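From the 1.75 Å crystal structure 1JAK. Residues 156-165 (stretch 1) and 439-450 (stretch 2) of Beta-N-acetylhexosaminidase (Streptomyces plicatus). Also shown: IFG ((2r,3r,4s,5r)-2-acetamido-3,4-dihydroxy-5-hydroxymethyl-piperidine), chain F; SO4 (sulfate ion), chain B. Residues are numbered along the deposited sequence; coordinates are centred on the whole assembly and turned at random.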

# COMPACT_ATOMS: atom_id res chain seq x y z
N ARG A 156 -0.24 -13.94 -6.67
CA ARG A 156 -1.47 -14.68 -6.40
C ARG A 156 -2.69 -13.79 -6.60
O ARG A 156 -3.68 -14.20 -7.21
N TYR A 157 -2.61 -12.57 -6.07
CA TYR A 157 -3.70 -11.59 -6.17
C TYR A 157 -3.25 -10.32 -6.88
O TYR A 157 -2.09 -9.93 -6.79
N ALA A 158 -4.19 -9.68 -7.58
CA ALA A 158 -3.90 -8.45 -8.31
C ALA A 158 -4.06 -7.20 -7.46
O ALA A 158 -3.56 -6.14 -7.82
N TRP A 159 -4.77 -7.32 -6.34
CA TRP A 159 -4.95 -6.17 -5.45
C TRP A 159 -4.07 -6.36 -4.22
O TRP A 159 -4.41 -7.11 -3.31
N ARG A 160 -2.92 -5.69 -4.21
CA ARG A 160 -1.97 -5.78 -3.10
C ARG A 160 -1.68 -4.32 -2.75
O ARG A 160 -0.81 -3.69 -3.33
N SER A 161 -2.43 -3.80 -1.79
CA SER A 161 -2.29 -2.39 -1.44
C SER A 161 -1.92 -2.02 -0.03
O SER A 161 -2.03 -2.82 0.91
N ALA A 162 -1.48 -0.78 0.11
CA ALA A 162 -1.10 -0.21 1.39
C ALA A 162 -1.81 1.13 1.44
O ALA A 162 -1.85 1.86 0.45
N MET A 163 -2.40 1.46 2.58
CA MET A 163 -3.09 2.74 2.71
C MET A 163 -2.36 3.64 3.69
O MET A 163 -1.83 3.17 4.70
N LEU A 164 -2.33 4.93 3.39
CA LEU A 164 -1.73 5.88 4.32
C LEU A 164 -2.80 6.93 4.61
O LEU A 164 -3.40 7.48 3.69
N ASP A 165 -3.03 7.16 5.89
CA ASP A 165 -4.00 8.14 6.37
C ASP A 165 -3.25 9.47 6.50
O ASP A 165 -2.39 9.60 7.36
N ALA A 439 -13.89 -14.34 -5.53
CA ALA A 439 -14.34 -12.97 -5.32
C ALA A 439 -13.29 -12.14 -4.59
O ALA A 439 -13.37 -10.91 -4.57
N VAL A 440 -12.31 -12.81 -4.00
CA VAL A 440 -11.25 -12.12 -3.28
C VAL A 440 -10.26 -11.52 -4.27
O VAL A 440 -9.56 -12.25 -4.98
N ARG A 441 -10.21 -10.19 -4.32
CA ARG A 441 -9.32 -9.49 -5.24
C ARG A 441 -7.91 -9.36 -4.66
O ARG A 441 -6.93 -9.25 -5.40
N GLY A 442 -7.82 -9.35 -3.34
CA GLY A 442 -6.52 -9.22 -2.71
C GLY A 442 -6.60 -8.72 -1.29
O GLY A 442 -7.62 -8.87 -0.62
N VAL A 443 -5.52 -8.09 -0.84
CA VAL A 443 -5.44 -7.60 0.52
C VAL A 443 -4.90 -6.18 0.60
O VAL A 443 -4.36 -5.65 -0.38
N GLU A 444 -5.04 -5.56 1.77
CA GLU A 444 -4.53 -4.22 1.98
C GLU A 444 -4.10 -4.05 3.43
O GLU A 444 -4.69 -4.65 4.33
N ALA A 445 -3.06 -3.25 3.64
CA ALA A 445 -2.55 -2.97 4.98
C ALA A 445 -2.70 -1.47 5.23
O ALA A 445 -1.87 -0.68 4.79
N PRO A 446 -3.78 -1.07 5.92
CA PRO A 446 -3.99 0.36 6.19
C PRO A 446 -3.21 0.86 7.40
O PRO A 446 -3.10 0.17 8.41
N LEU A 447 -2.66 2.07 7.28
CA LEU A 447 -1.93 2.69 8.38
C LEU A 447 -2.66 3.98 8.74
O LEU A 447 -2.51 5.00 8.06
N TRP A 448 -3.46 3.92 9.80
CA TRP A 448 -4.21 5.07 10.28
C TRP A 448 -3.29 5.93 11.13
O TRP A 448 -2.38 5.42 11.79
N THR A 449 -3.51 7.24 11.13
CA THR A 449 -2.59 8.11 11.86
C THR A 449 -3.06 8.94 13.05
O THR A 449 -2.47 9.98 13.35
N GLU A 450 -4.10 8.49 13.75
CA GLU A 450 -4.55 9.23 14.92
C GLU A 450 -3.39 9.45 15.90
O GLU A 450 -3.31 10.49 16.55

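Neighbouring parallel strands fix their register through the backbone, and their side chains must then fit around that ladder. Strands 159-165 and 440-447 of this β-N-acetylhexosaminidase, running 15° apart, illustrate the principle. The ladder alternates regularly: S161 N donates to V443 O (3.0 Å), A445 N to S161 O (2.9 Å), M163 N to A445 O (3.1 Å) and L447 N to M163 O (2.9 Å). A water donates to both M163 O (2.9 Å) and A445 O (2.7 Å); another accepts from A158 N (2.9 Å) and donates to R441 O (3.2 Å).

A close fit, backbone against backbone, lies where the ladder begins. G442 presents bare backbone to W159, and its CA sits 3.0 Å from W159 O in a CA-H...O contact. A CB there would fall 1.7 Å from that same oxygen, and the backbone angles of G442 themselves call for glycine. Into the space beside it leans Y157 (chi1 m), whose CB lies 3.4 Å from R441 O and 3.7 Å from G442 CA, while its CE1 meets CG1 of V440 (chi1 t) at 3.7 Å. R160 keeps to the face shared with V443; its m, t, m side chain folds back so that NH1 donates to Y157 O (2.9 Å). R156, out of reach of the other stretch with chi1 to chi3 all t, donates from NE to sulfate O4 (2.9 Å) and from NH2 to sulfate O2 (3.0 Å).

On the face carrying S161, E444, M163 and P446, polar and apolar shapes interlock. S161 (p) donates from OG to E444 OE1 at a very short 2.5 Å, and W159 (t) adds a weak bond from NE1 to S161 OG (2.7 Å). The carboxylate of E444, on a t, t chain, also abuts M163, with OE2 3.3 Å from M163 CB.

M163 supplies the principal bump, with more of its surface covered by the other stretch than any other residue here. With chi1 and chi2 t and chi3 p, its methyl curls past P446, M163 CE to P446 CB 3.8 Å, and lands almost exactly over the six-membered ring of W448 (chi1 m), with CE 3.3 Å from the ring centroid. The bound piperidine IFG uses the opposite face, its O3 lying 3.3 Å from W448 CZ3, so the indole is sandwiched between protein and ligand.

On the face carrying A162, A445, L164 and L447, side-chain contacts between the two strands are fewer: A162 and A445 are small, and L164 and L447, both t, p, meet at 4.3 Å between L164 CD1 and L447 CD2. Beyond them D165 (t) closes the seam. T449 (p) donates from OG1 to D165 O (2.8 Å) and from its backbone N to D165 OD2 (3.1 Å), while OD2 also meets the W448 ring edge, 3.4 Å from CE3. E450 turns its carboxylate to the ligand, where IFG O4 donates to E450 OE2 at 2.5 Å.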

# COMPACT_ATOMS: atom_id res chain seq x y z
CB ARG A 156 -1.44 -15.21 -4.96
CG ARG A 156 -2.69 -15.98 -4.55
CD ARG A 156 -2.61 -16.40 -3.09
NE ARG A 156 -3.75 -17.25 -2.72
CZ ARG A 156 -3.98 -17.69 -1.49
NH1 ARG A 156 -3.16 -17.37 -0.49
NH2 ARG A 156 -5.02 -18.48 -1.26
CB TYR A 157 -4.18 -11.21 -4.77
CG TYR A 157 -4.86 -12.33 -4.02
CD1 TYR A 157 -6.12 -12.79 -4.41
CD2 TYR A 157 -4.25 -12.94 -2.92
CE1 TYR A 157 -6.75 -13.82 -3.72
CE2 TYR A 157 -4.87 -13.97 -2.23
CZ TYR A 157 -6.12 -14.41 -2.64
OH TYR A 157 -6.75 -15.43 -1.96
CB ALA A 158 -4.80 -8.36 -9.54
CB TRP A 159 -6.42 -6.02 -5.03
CG TRP A 159 -6.68 -4.72 -4.32
CD1 TRP A 159 -6.28 -4.38 -3.06
CD2 TRP A 159 -7.34 -3.56 -4.86
NE1 TRP A 159 -6.64 -3.08 -2.78
CE2 TRP A 159 -7.29 -2.55 -3.87
CE3 TRP A 159 -7.96 -3.28 -6.08
CZ2 TRP A 159 -7.84 -1.28 -4.06
CZ3 TRP A 159 -8.51 -2.01 -6.28
CH2 TRP A 159 -8.44 -1.03 -5.27
CB ARG A 160 -0.69 -6.50 -3.56
CG ARG A 160 -0.97 -7.86 -4.24
CD ARG A 160 0.31 -8.61 -4.58
NE ARG A 160 1.23 -7.81 -5.38
CZ ARG A 160 1.11 -7.60 -6.69
NH1 ARG A 160 0.11 -8.15 -7.37
NH2 ARG A 160 1.99 -6.83 -7.32
CB SER A 161 -3.58 -1.65 -1.80
OG SER A 161 -4.68 -2.24 -1.15
CB ALA A 162 0.41 -0.01 1.46
CB MET A 163 -4.52 2.55 3.22
CG MET A 163 -5.31 3.86 3.27
SD MET A 163 -6.67 3.85 4.47
CE MET A 163 -5.76 4.25 5.98
CB LEU A 164 -0.49 6.57 3.74
CG LEU A 164 0.14 7.59 4.71
CD1 LEU A 164 0.61 6.88 5.98
CD2 LEU A 164 1.32 8.29 4.03
CB ASP A 165 -4.54 7.68 7.74
CG ASP A 165 -5.42 8.71 8.44
OD1 ASP A 165 -5.67 9.81 7.91
OD2 ASP A 165 -5.87 8.39 9.56
CB ALA A 439 -15.65 -12.95 -4.53
CB VAL A 440 -10.50 -13.08 -2.33
CG1 VAL A 440 -9.39 -12.34 -1.59
CG2 VAL A 440 -11.48 -13.69 -1.33
CB ARG A 441 -9.86 -8.09 -5.54
CG ARG A 441 -11.24 -8.06 -6.17
CD ARG A 441 -11.28 -8.83 -7.48
NE ARG A 441 -12.58 -8.69 -8.14
CZ ARG A 441 -13.00 -7.57 -8.72
NH1 ARG A 441 -12.23 -6.49 -8.74
NH2 ARG A 441 -14.21 -7.53 -9.28
CB VAL A 443 -4.50 -8.50 1.35
CG1 VAL A 443 -4.98 -9.94 1.30
CG2 VAL A 443 -3.07 -8.41 0.80
CB GLU A 444 -5.59 -3.16 1.65
CG GLU A 444 -5.09 -1.73 1.85
CD GLU A 444 -6.01 -0.68 1.26
OE1 GLU A 444 -6.27 -0.73 0.04
OE2 GLU A 444 -6.47 0.21 2.01
CB ALA A 445 -1.08 -3.37 5.08
CB PRO A 446 -5.50 0.45 6.45
CG PRO A 446 -6.06 -0.82 5.85
CD PRO A 446 -5.01 -1.83 6.19
CB LEU A 447 -0.48 2.98 7.99
CG LEU A 447 0.39 3.64 9.08
CD1 LEU A 447 0.32 2.83 10.38
CD2 LEU A 447 1.83 3.74 8.59
CB TRP A 448 -5.42 4.59 11.08
CG TRP A 448 -6.34 3.76 10.23
CD1 TRP A 448 -6.46 2.40 10.22
CD2 TRP A 448 -7.23 4.25 9.23
NE1 TRP A 448 -7.38 2.01 9.27
CE2 TRP A 448 -7.87 3.13 8.64
CE3 TRP A 448 -7.56 5.53 8.76
CZ2 TRP A 448 -8.81 3.25 7.62
CZ3 TRP A 448 -8.50 5.65 7.74
CH2 TRP A 448 -9.12 4.51 7.18
CB THR A 449 -1.84 9.03 10.87
OG1 THR A 449 -2.79 9.77 10.09
CG2 THR A 449 -0.98 8.20 9.92
CB GLU A 450 -5.65 8.48 15.67
CG GLU A 450 -7.05 8.67 15.12
CD GLU A 450 -7.44 7.64 14.09
OE1 GLU A 450 -6.55 6.96 13.53
OE2 GLU A 450 -8.66 7.51 13.83
N1 IFG F . -11.77 2.87 11.99
C2 IFG F . -11.86 4.02 11.05
C3 IFG F . -10.49 4.73 10.71
C4 IFG F . -9.53 4.85 11.92
C5 IFG F . -9.37 3.47 12.55
C6 IFG F . -8.42 3.39 13.74
C7 IFG F . -12.02 2.47 9.14
C8 IFG F . -12.58 1.96 7.83
C9 IFG F . -10.71 2.86 13.01
N2 IFG F . -12.50 3.58 9.79
O7 IFG F . -11.10 1.83 9.63
O3 IFG F . -10.75 6.03 10.19
O4 IFG F . -10.12 5.73 12.88
O6 IFG F . -7.94 2.06 13.93
S SO4 B . -6.65 -18.72 -4.83
O1 SO4 B . -8.03 -18.19 -4.89
O2 SO4 B . -6.48 -19.54 -3.62
O3 SO4 B . -6.40 -19.55 -6.03
O4 SO4 B . -5.69 -17.59 -4.82
O HOH W 1 -6.71 -11.08 -8.04
O HOH W 2 0.18 1.12 4.79